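Local coordinates for hypothetical protein Atu1826 (Agrobacterium tumefaciens, PDB 2I3D), which is of unknown function but is probably an alpha/beta-fold hydrolase, possibly related to the X-Pro dipeptidyl-peptidases of the S15 family, at residues Leu71-Leu74 / Phe75-Arg78; Glu224-Asp227 / Tyr228-Arg232. All blocks are in the same frame, centred on the assembly; numbering follows the deposited sequence. Where two conformers were deposited one is given.

Contact 1: Leu71-Leu74 / Phe75-Arg78; sequences LFYL and FQKR
Leu74 and Arg78 meet one helical turn apart, with Leu74 CD1 over one face of the guanidinium and 4.3 Å from Arg78 CG. The methyls of Leu74 also lean on Cys225 and Leu229 of helix 218-233, while the guanidinium goes on to a salt bridge with Asp230 of that helix. Phe75 serves the same buried side. Its ring keeps an edge toward Leu71 O, with CD2 3.2 Å away, rests on Ala50 and Ile52 of strand 49-53, and meets the ring of Phe80 edge-to-face.

Tyr73 lies on a more open side, under the aliphatic chain of Lys77. The ring reaches that place because its CG is anti to the backbone N (chi1 -171°), which swings it forward along the helix. Lys77 CG then sits over one face, 3.8 Å from the ring centroid and displaced toward the rim, in a CH-pi contact; farther out, Lys77 CD comes within 3.2 Å of Tyr73 CE2. The same two residues are tied through their backbones, Lys77 N to Tyr73 O at 2.9 Å. In one of its two conformers, Gln76 brings OE1 near Phe72 CE2.

At the helix end the last bond, from Arg78 N to Leu74 O, is weak, and Arg78 leaves helical geometry. This amphipathic C-terminal part of the helix belongs to a beta-alpha-beta unit, between strands 49-53 and 81-85, as expected of an alpha/beta-hydrolase fold.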
ATOM      1  N   LEU B  71      -5.905   7.533   6.293  1.00 12.61           N
ATOM      2  CA  LEU B  71      -6.849   7.594   7.396  1.00 12.51           C
ATOM      3  C   LEU B  71      -6.208   8.321   8.579  1.00 12.87           C
ATOM      4  O   LEU B  71      -6.830   9.180   9.202  1.00 13.16           O
ATOM      5  CB  LEU B  71      -7.293   6.188   7.829  1.00 11.98           C
ATOM      6  CG  LEU B  71      -8.253   5.469   6.850  1.00 11.24           C
ATOM      7  CD1 LEU B  71      -8.291   3.960   7.084  1.00 14.61           C
ATOM      8  CD2 LEU B  71      -9.704   6.096   6.956  1.00 12.60           C
ATOM      9  N   PHE B  72      -4.973   7.920   8.916  1.00 13.50           N
ATOM     10  CA  PHE B  72      -4.227   8.620   9.953  1.00 13.64           C
ATOM     11  C   PHE B  72      -4.223  10.142   9.697  1.00 14.04           C
ATOM     12  O   PHE B  72      -4.555  10.950  10.592  1.00 14.48           O
ATOM     13  CB  PHE B  72      -2.815   8.060   9.986  1.00 14.00           C
ATOM     14  CG  PHE B  72      -1.921   8.704  11.002  1.00 16.12           C
ATOM     15  CD1 PHE B  72      -1.673   8.070  12.225  1.00 17.04           C
ATOM     16  CD2 PHE B  72      -1.267   9.915  10.712  1.00 16.45           C
ATOM     17  CE1 PHE B  72      -0.789   8.642  13.167  1.00 17.77           C
ATOM     18  CE2 PHE B  72      -0.383  10.497  11.629  1.00 18.26           C
ATOM     19  CZ  PHE B  72      -0.143   9.864  12.873  1.00 17.14           C
ATOM     20  N   TYR B  73      -3.845  10.539   8.478  1.00 14.41           N
ATOM     21  CA  TYR B  73      -3.747  11.957   8.153  1.00 16.59           C
ATOM     22  C   TYR B  73      -5.106  12.687   8.255  1.00 15.71           C
ATOM     23  O   TYR B  73      -5.158  13.821   8.730  1.00 14.94           O
ATOM     24  CB  TYR B  73      -3.173  12.098   6.749  1.00 19.04           C
ATOM     25  CG  TYR B  73      -2.809  13.503   6.363  1.00 23.42           C
ATOM     26  CD1 TYR B  73      -1.742  14.171   6.973  1.00 26.79           C
ATOM     27  CD2 TYR B  73      -3.524  14.157   5.376  1.00 28.67           C
ATOM     28  CE1 TYR B  73      -1.409  15.485   6.599  1.00 27.50           C
ATOM     29  CE2 TYR B  73      -3.207  15.463   5.001  1.00 29.79           C
ATOM     30  CZ  TYR B  73      -2.164  16.107   5.621  1.00 27.38           C
ATOM     31  OH  TYR B  73      -1.890  17.388   5.187  1.00 28.77           O
ATOM     32  N   LEU B  74      -6.205  12.027   7.854  1.00 13.55           N
ATOM     33  CA  LEU B  74      -7.551  12.583   8.023  1.00 13.89           C
ATOM     34  C   LEU B  74      -7.849  12.964   9.475  1.00 14.25           C
ATOM     35  O   LEU B  74      -8.294  14.104   9.775  1.00 15.01           O
ATOM     36  CB  LEU B  74      -8.586  11.563   7.538  1.00 13.15           C
ATOM     37  CG  LEU B  74     -10.039  11.990   7.786  1.00 13.67           C
ATOM     38  CD1 LEU B  74     -10.311  13.410   7.208  1.00 15.96           C
ATOM     39  CD2 LEU B  74     -10.955  10.924   7.099  1.00 15.95           C
ATOM     40  N   PHE B  75      -7.657  12.016  10.378  1.00 13.91           N
ATOM     41  CA  PHE B  75      -7.939  12.310  11.781  1.00 14.23           C
ATOM     42  C   PHE B  75      -6.998  13.377  12.338  1.00 16.92           C
ATOM     43  O   PHE B  75      -7.435  14.255  13.089  1.00 18.05           O
ATOM     44  CB  PHE B  75      -7.920  11.031  12.607  1.00 13.32           C
ATOM     45  CG  PHE B  75      -9.141  10.177  12.395  1.00 12.65           C
ATOM     46  CD1 PHE B  75     -10.328  10.421  13.128  1.00 11.63           C
ATOM     47  CD2 PHE B  75      -9.148   9.152  11.416  1.00 12.23           C
ATOM     48  CE1 PHE B  75     -11.491   9.615  12.919  1.00  9.64           C
ATOM     49  CE2 PHE B  75     -10.310   8.329  11.190  1.00 12.16           C
ATOM     50  CZ  PHE B  75     -11.490   8.574  11.925  1.00 12.04           C
ATOM     51  N   GLN B  76      -5.737  13.294  11.946  1.00 17.95           N
ATOM     52  CA  GLN B  76      -4.708  14.272  12.329  0.70 20.53           C
ATOM     53  C   GLN B  76      -5.193  15.674  11.997  1.00 20.15           C
ATOM     54  O   GLN B  76      -5.224  16.589  12.832  1.00 20.63           O
ATOM     55  CB  GLN B  76      -3.401  14.010  11.533  0.70 20.74           C
ATOM     56  CG  GLN B  76      -2.278  15.014  11.885  0.70 22.94           C
ATOM     57  CD  GLN B  76      -0.923  14.698  11.265  0.70 22.92           C
ATOM     58  OE1 GLN B  76      -0.703  13.653  10.655  0.70 23.55           O
ATOM     59  NE2 GLN B  76       0.010  15.627  11.441  0.70 26.40           N
ATOM     60  N   LYS B  77      -5.560  15.845  10.732  1.00 20.53           N
ATOM     61  CA  LYS B  77      -5.984  17.152  10.241  1.00 22.30           C
ATOM     62  C   LYS B  77      -7.243  17.664  10.931  1.00 21.48           C
ATOM     63  O   LYS B  77      -7.454  18.874  10.935  1.00 22.68           O
ATOM     64  CB  LYS B  77      -6.264  17.131   8.743  1.00 21.64           C
ATOM     65  CG  LYS B  77      -5.088  16.934   7.820  1.00 26.25           C
ATOM     66  CD  LYS B  77      -5.626  17.005   6.345  1.00 27.28           C
ATOM     67  CE  LYS B  77      -6.644  15.862   6.068  1.00 31.19           C
ATOM     68  NZ  LYS B  77      -7.771  16.150   5.110  1.00 32.61           N
ATOM     69  N   ARG B  78      -8.085  16.768  11.465  1.00 20.43           N
ATOM     70  CA  ARG B  78      -9.316  17.184  12.159  1.00 20.53           C
ATOM     71  C   ARG B  78      -9.141  17.351  13.695  1.00 20.95           C
ATOM     72  O   ARG B  78     -10.132  17.413  14.449  1.00 21.99           O
ATOM     73  CB  ARG B  78     -10.483  16.251  11.819  1.00 20.59           C
ATOM     74  CG  ARG B  78     -10.915  16.313  10.360  1.00 21.61           C
ATOM     75  CD  ARG B  78     -11.169  17.726   9.873  1.00 25.75           C
ATOM     76  NE  ARG B  78     -11.747  17.701   8.530  1.00 30.09           N
ATOM     77  CZ  ARG B  78     -11.075  17.807   7.380  1.00 32.17           C
ATOM     78  NH1 ARG B  78      -9.759  17.990   7.380  1.00 34.68           N
ATOM     79  NH2 ARG B  78     -11.735  17.735   6.216  1.00 32.61           N
TER

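Contact 2: Glu224-Asp227 / Tyr228-Arg232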
ATOM      1  N   GLU B 224     -14.847  10.175   0.656  1.00 11.51           N
ATOM      2  CA  GLU B 224     -16.032   9.676   1.377  1.00 11.96           C
ATOM      3  C   GLU B 224     -15.748   9.595   2.869  1.00 11.12           C
ATOM      4  O   GLU B 224     -16.599   9.993   3.671  1.00 11.49           O
ATOM      5  CB  GLU B 224     -16.442   8.308   0.846  1.00 13.18           C
ATOM      6  CG  GLU B 224     -16.964   8.339  -0.628  1.00 15.40           C
ATOM      7  CD  GLU B 224     -18.392   8.854  -0.786  1.00 20.12           C
ATOM      8  OE1 GLU B 224     -19.067   9.202   0.206  1.00 23.78           O
ATOM      9  OE2 GLU B 224     -18.849   8.860  -1.948  1.00 25.49           O
ATOM     10  N   CYS B 225     -14.558   9.101   3.240  1.00 10.63           N
ATOM     11  CA  CYS B 225     -14.162   9.099   4.674  1.00 10.18           C
ATOM     12  C   CYS B 225     -14.121  10.533   5.275  1.00 10.80           C
ATOM     13  O   CYS B 225     -14.620  10.764   6.364  1.00 10.65           O
ATOM     14  CB  CYS B 225     -12.806   8.412   4.844  1.00 10.73           C
ATOM     15  SG  CYS B 225     -12.916   6.641   4.448  1.00 12.20           S
ATOM     16  N   GLU B 226     -13.528  11.473   4.530  1.00 11.27           N
ATOM     17  CA  GLU B 226     -13.473  12.873   4.958  1.00 11.90           C
ATOM     18  C   GLU B 226     -14.881  13.478   5.171  1.00 12.12           C
ATOM     19  O   GLU B 226     -15.167  14.032   6.228  1.00 14.41           O
ATOM     20  CB  GLU B 226     -12.657  13.692   3.960  1.00 12.90           C
ATOM     21  CG  GLU B 226     -12.515  15.119   4.309  1.00 17.77           C
ATOM     22  CD  GLU B 226     -11.735  15.886   3.218  1.00 23.88           C
ATOM     23  OE1 GLU B 226     -11.806  15.506   2.001  1.00 26.06           O
ATOM     24  OE2 GLU B 226     -11.055  16.871   3.593  1.00 26.68           O
ATOM     25  N   ASP B 227     -15.752  13.290   4.183  1.00 12.32           N
ATOM     26  CA  ASP B 227     -17.128  13.805   4.244  0.70 12.72           C
ATOM     27  C   ASP B 227     -17.847  13.203   5.428  1.00 12.20           C
ATOM     28  O   ASP B 227     -18.553  13.905   6.146  1.00 13.30           O
ATOM     29  CB  ASP B 227     -17.909  13.491   2.966  0.70 13.26           C
ATOM     30  CG  ASP B 227     -17.369  14.207   1.737  0.70 14.30           C
ATOM     31  OD1 ASP B 227     -16.529  15.125   1.868  0.70 16.86           O
ATOM     32  OD2 ASP B 227     -17.795  13.847   0.629  0.70 16.65           O
ATOM     33  N   TYR B 228     -17.635  11.912   5.667  1.00 11.86           N
ATOM     34  CA  TYR B 228     -18.341  11.255   6.772  1.00 11.01           C
ATOM     35  C   TYR B 228     -17.878  11.876   8.123  1.00 10.68           C
ATOM     36  O   TYR B 228     -18.672  12.191   9.011  1.00 10.38           O
ATOM     37  CB  TYR B 228     -18.072   9.744   6.772  1.00 11.80           C
ATOM     38  CG  TYR B 228     -18.814   9.072   7.897  1.00 10.24           C
ATOM     39  CD1 TYR B 228     -20.224   8.953   7.843  1.00  9.97           C
ATOM     40  CD2 TYR B 228     -18.125   8.629   9.038  1.00 10.10           C
ATOM     41  CE1 TYR B 228     -20.928   8.352   8.878  1.00 10.40           C
ATOM     42  CE2 TYR B 228     -18.792   8.052  10.107  1.00  9.29           C
ATOM     43  CZ  TYR B 228     -20.198   7.928  10.037  1.00  8.91           C
ATOM     44  OH  TYR B 228     -20.848   7.369  11.107  1.00 10.57           O
ATOM     45  N   LEU B 229     -16.577  12.017   8.294  1.00 10.84           N
ATOM     46  CA  LEU B 229     -16.070  12.518   9.579  1.00 11.26           C
ATOM     47  C   LEU B 229     -16.521  13.969   9.776  1.00 11.57           C
ATOM     48  O   LEU B 229     -16.928  14.360  10.876  1.00 12.22           O
ATOM     49  CB  LEU B 229     -14.544  12.389   9.603  1.00 11.62           C
ATOM     50  CG  LEU B 229     -13.882  12.895  10.887  1.00 13.00           C
ATOM     51  CD1 LEU B 229     -14.391  12.076  12.053  1.00 10.38           C
ATOM     52  CD2 LEU B 229     -12.347  12.759  10.728  1.00 12.67           C
ATOM     53  N   ASP B 230     -16.483  14.753   8.703  1.00 11.77           N
ATOM     54  CA  ASP B 230     -16.928  16.145   8.769  1.00 12.90           C
ATOM     55  C   ASP B 230     -18.386  16.260   9.155  1.00 12.38           C
ATOM     56  O   ASP B 230     -18.749  17.079  10.035  1.00 13.42           O
ATOM     57  CB  ASP B 230     -16.618  16.863   7.450  1.00 14.42           C
ATOM     58  CG  ASP B 230     -15.144  17.248   7.356  1.00 16.77           C
ATOM     59  OD1 ASP B 230     -14.431  17.228   8.412  1.00 19.54           O
ATOM     60  OD2 ASP B 230     -14.683  17.556   6.245  1.00 21.54           O
ATOM     61  N   ARG B 231     -19.219  15.420   8.539  1.00 10.92           N
ATOM     62  CA  ARG B 231     -20.628  15.418   8.933  1.00 11.11           C
ATOM     63  C   ARG B 231     -20.818  14.989  10.388  1.00 11.68           C
ATOM     64  O   ARG B 231     -21.570  15.632  11.150  1.00 12.90           O
ATOM     65  CB  ARG B 231     -21.470  14.599   7.955  1.00 11.98           C
ATOM     66  CG  ARG B 231     -21.608  15.341   6.622  1.00 10.97           C
ATOM     67  CD  ARG B 231     -22.365  14.525   5.565  1.00 13.29           C
ATOM     68  NE  ARG B 231     -23.813  14.447   5.813  1.00 11.89           N
ATOM     69  CZ  ARG B 231     -24.626  13.687   5.094  1.00 14.46           C
ATOM     70  NH1 ARG B 231     -24.138  12.974   4.037  1.00 14.64           N
ATOM     71  NH2 ARG B 231     -25.940  13.696   5.377  1.00 11.35           N
ATOM     72  N   ARG B 232     -20.101  13.943  10.809  1.00 10.88           N
ATOM     73  CA  ARG B 232     -20.232  13.472  12.206  1.00  9.96           C
ATOM     74  C   ARG B 232     -19.750  14.569  13.148  1.00 11.28           C
ATOM     75  O   ARG B 232     -20.378  14.782  14.179  1.00 13.40           O
ATOM     76  CB  ARG B 232     -19.423  12.166  12.399  1.00 10.60           C
ATOM     77  CG  ARG B 232     -20.089  10.914  11.798  1.00 10.56           C
ATOM     78  CD  ARG B 232     -21.241  10.406  12.667  1.00 11.89           C
ATOM     79  NE  ARG B 232     -20.880  10.217  14.090  1.00 13.29           N
ATOM     80  CZ  ARG B 232     -20.441   9.062  14.624  1.00 12.70           C
ATOM     81  NH1 ARG B 232     -20.226   7.980  13.867  1.00 11.93           N
ATOM     82  NH2 ARG B 232     -20.172   8.993  15.920  1.00 12.83           N
TER
HETATM   83  O   HOH W   1     -16.181  17.440   4.077  1.00 32.65           O
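Two different first torsions bring Glu226 and Asp230 together. In Glu226, CG is anti to the backbone N (chi1 -179°) and the extended chain runs out from the helix, roughly perpendicular to its axis; in Asp230, CG is anti to the carbonyl carbon (chi1 -78°), turning the carboxylate back toward the preceding turn. The two acids therefore lie side by side and point the same way, with Glu226 CG 3.8 Å from Asp230 OD2. Their carboxylates are turned 43° against each other, and Glu226 OE2 stands 4.5 Å from Asp230 OD2. A water donates to Asp230 OD2 at 2.6 Å; its second bond, to Asp227 OD1, holds for one of the two conformers of Asp227 and is less certain.

Beneath them runs regular helical bonding: Asp230 N meets Glu226 O at 2.9 Å, and Arg231 N meets Asp227 O at the same distance. On another side of the helix, the chain of Arg232 bends over Tyr228, its CG above one face of the ring near the rim. Arg232 NH1 then donates to Tyr228 OH at 2.9 Å, with the oxygen almost in the guanidinium plane. Tyr228 and Leu229 turn to the sheet and meet Trp125 of strand 124-129, while Arg231 pairs with Glu236 beyond the helix.

Placed this close, the carboxylates of Glu226 and Asp230 would repel each other if both are ionised, but Arg78 forms a salt bridge with each. Glu226 and Asp230 thus probably make a local negative patch whose charge is offset in part by that arginine.

How the contacts relate
Contact 1 comes first along the chain, at the end of helix 66-77; contact 2 follows near the end of helix 218-233, the last helix of the fold. Though well separated in sequence, their centres are only 11 Å apart, and the two helices touch directly. Leu74 CD2 packs 3.7 Å from Glu226 N, and the salt bridges of Arg78 cross between the helices. Both helices also rest on the central mixed sheet: contact 1 on strands 49-53 and 146-152, contact 2 on 124-129 and 171-176. Hydrophobic packing and paired charges thus join an early crossover helix to the C-terminal helix of this putative hydrolase.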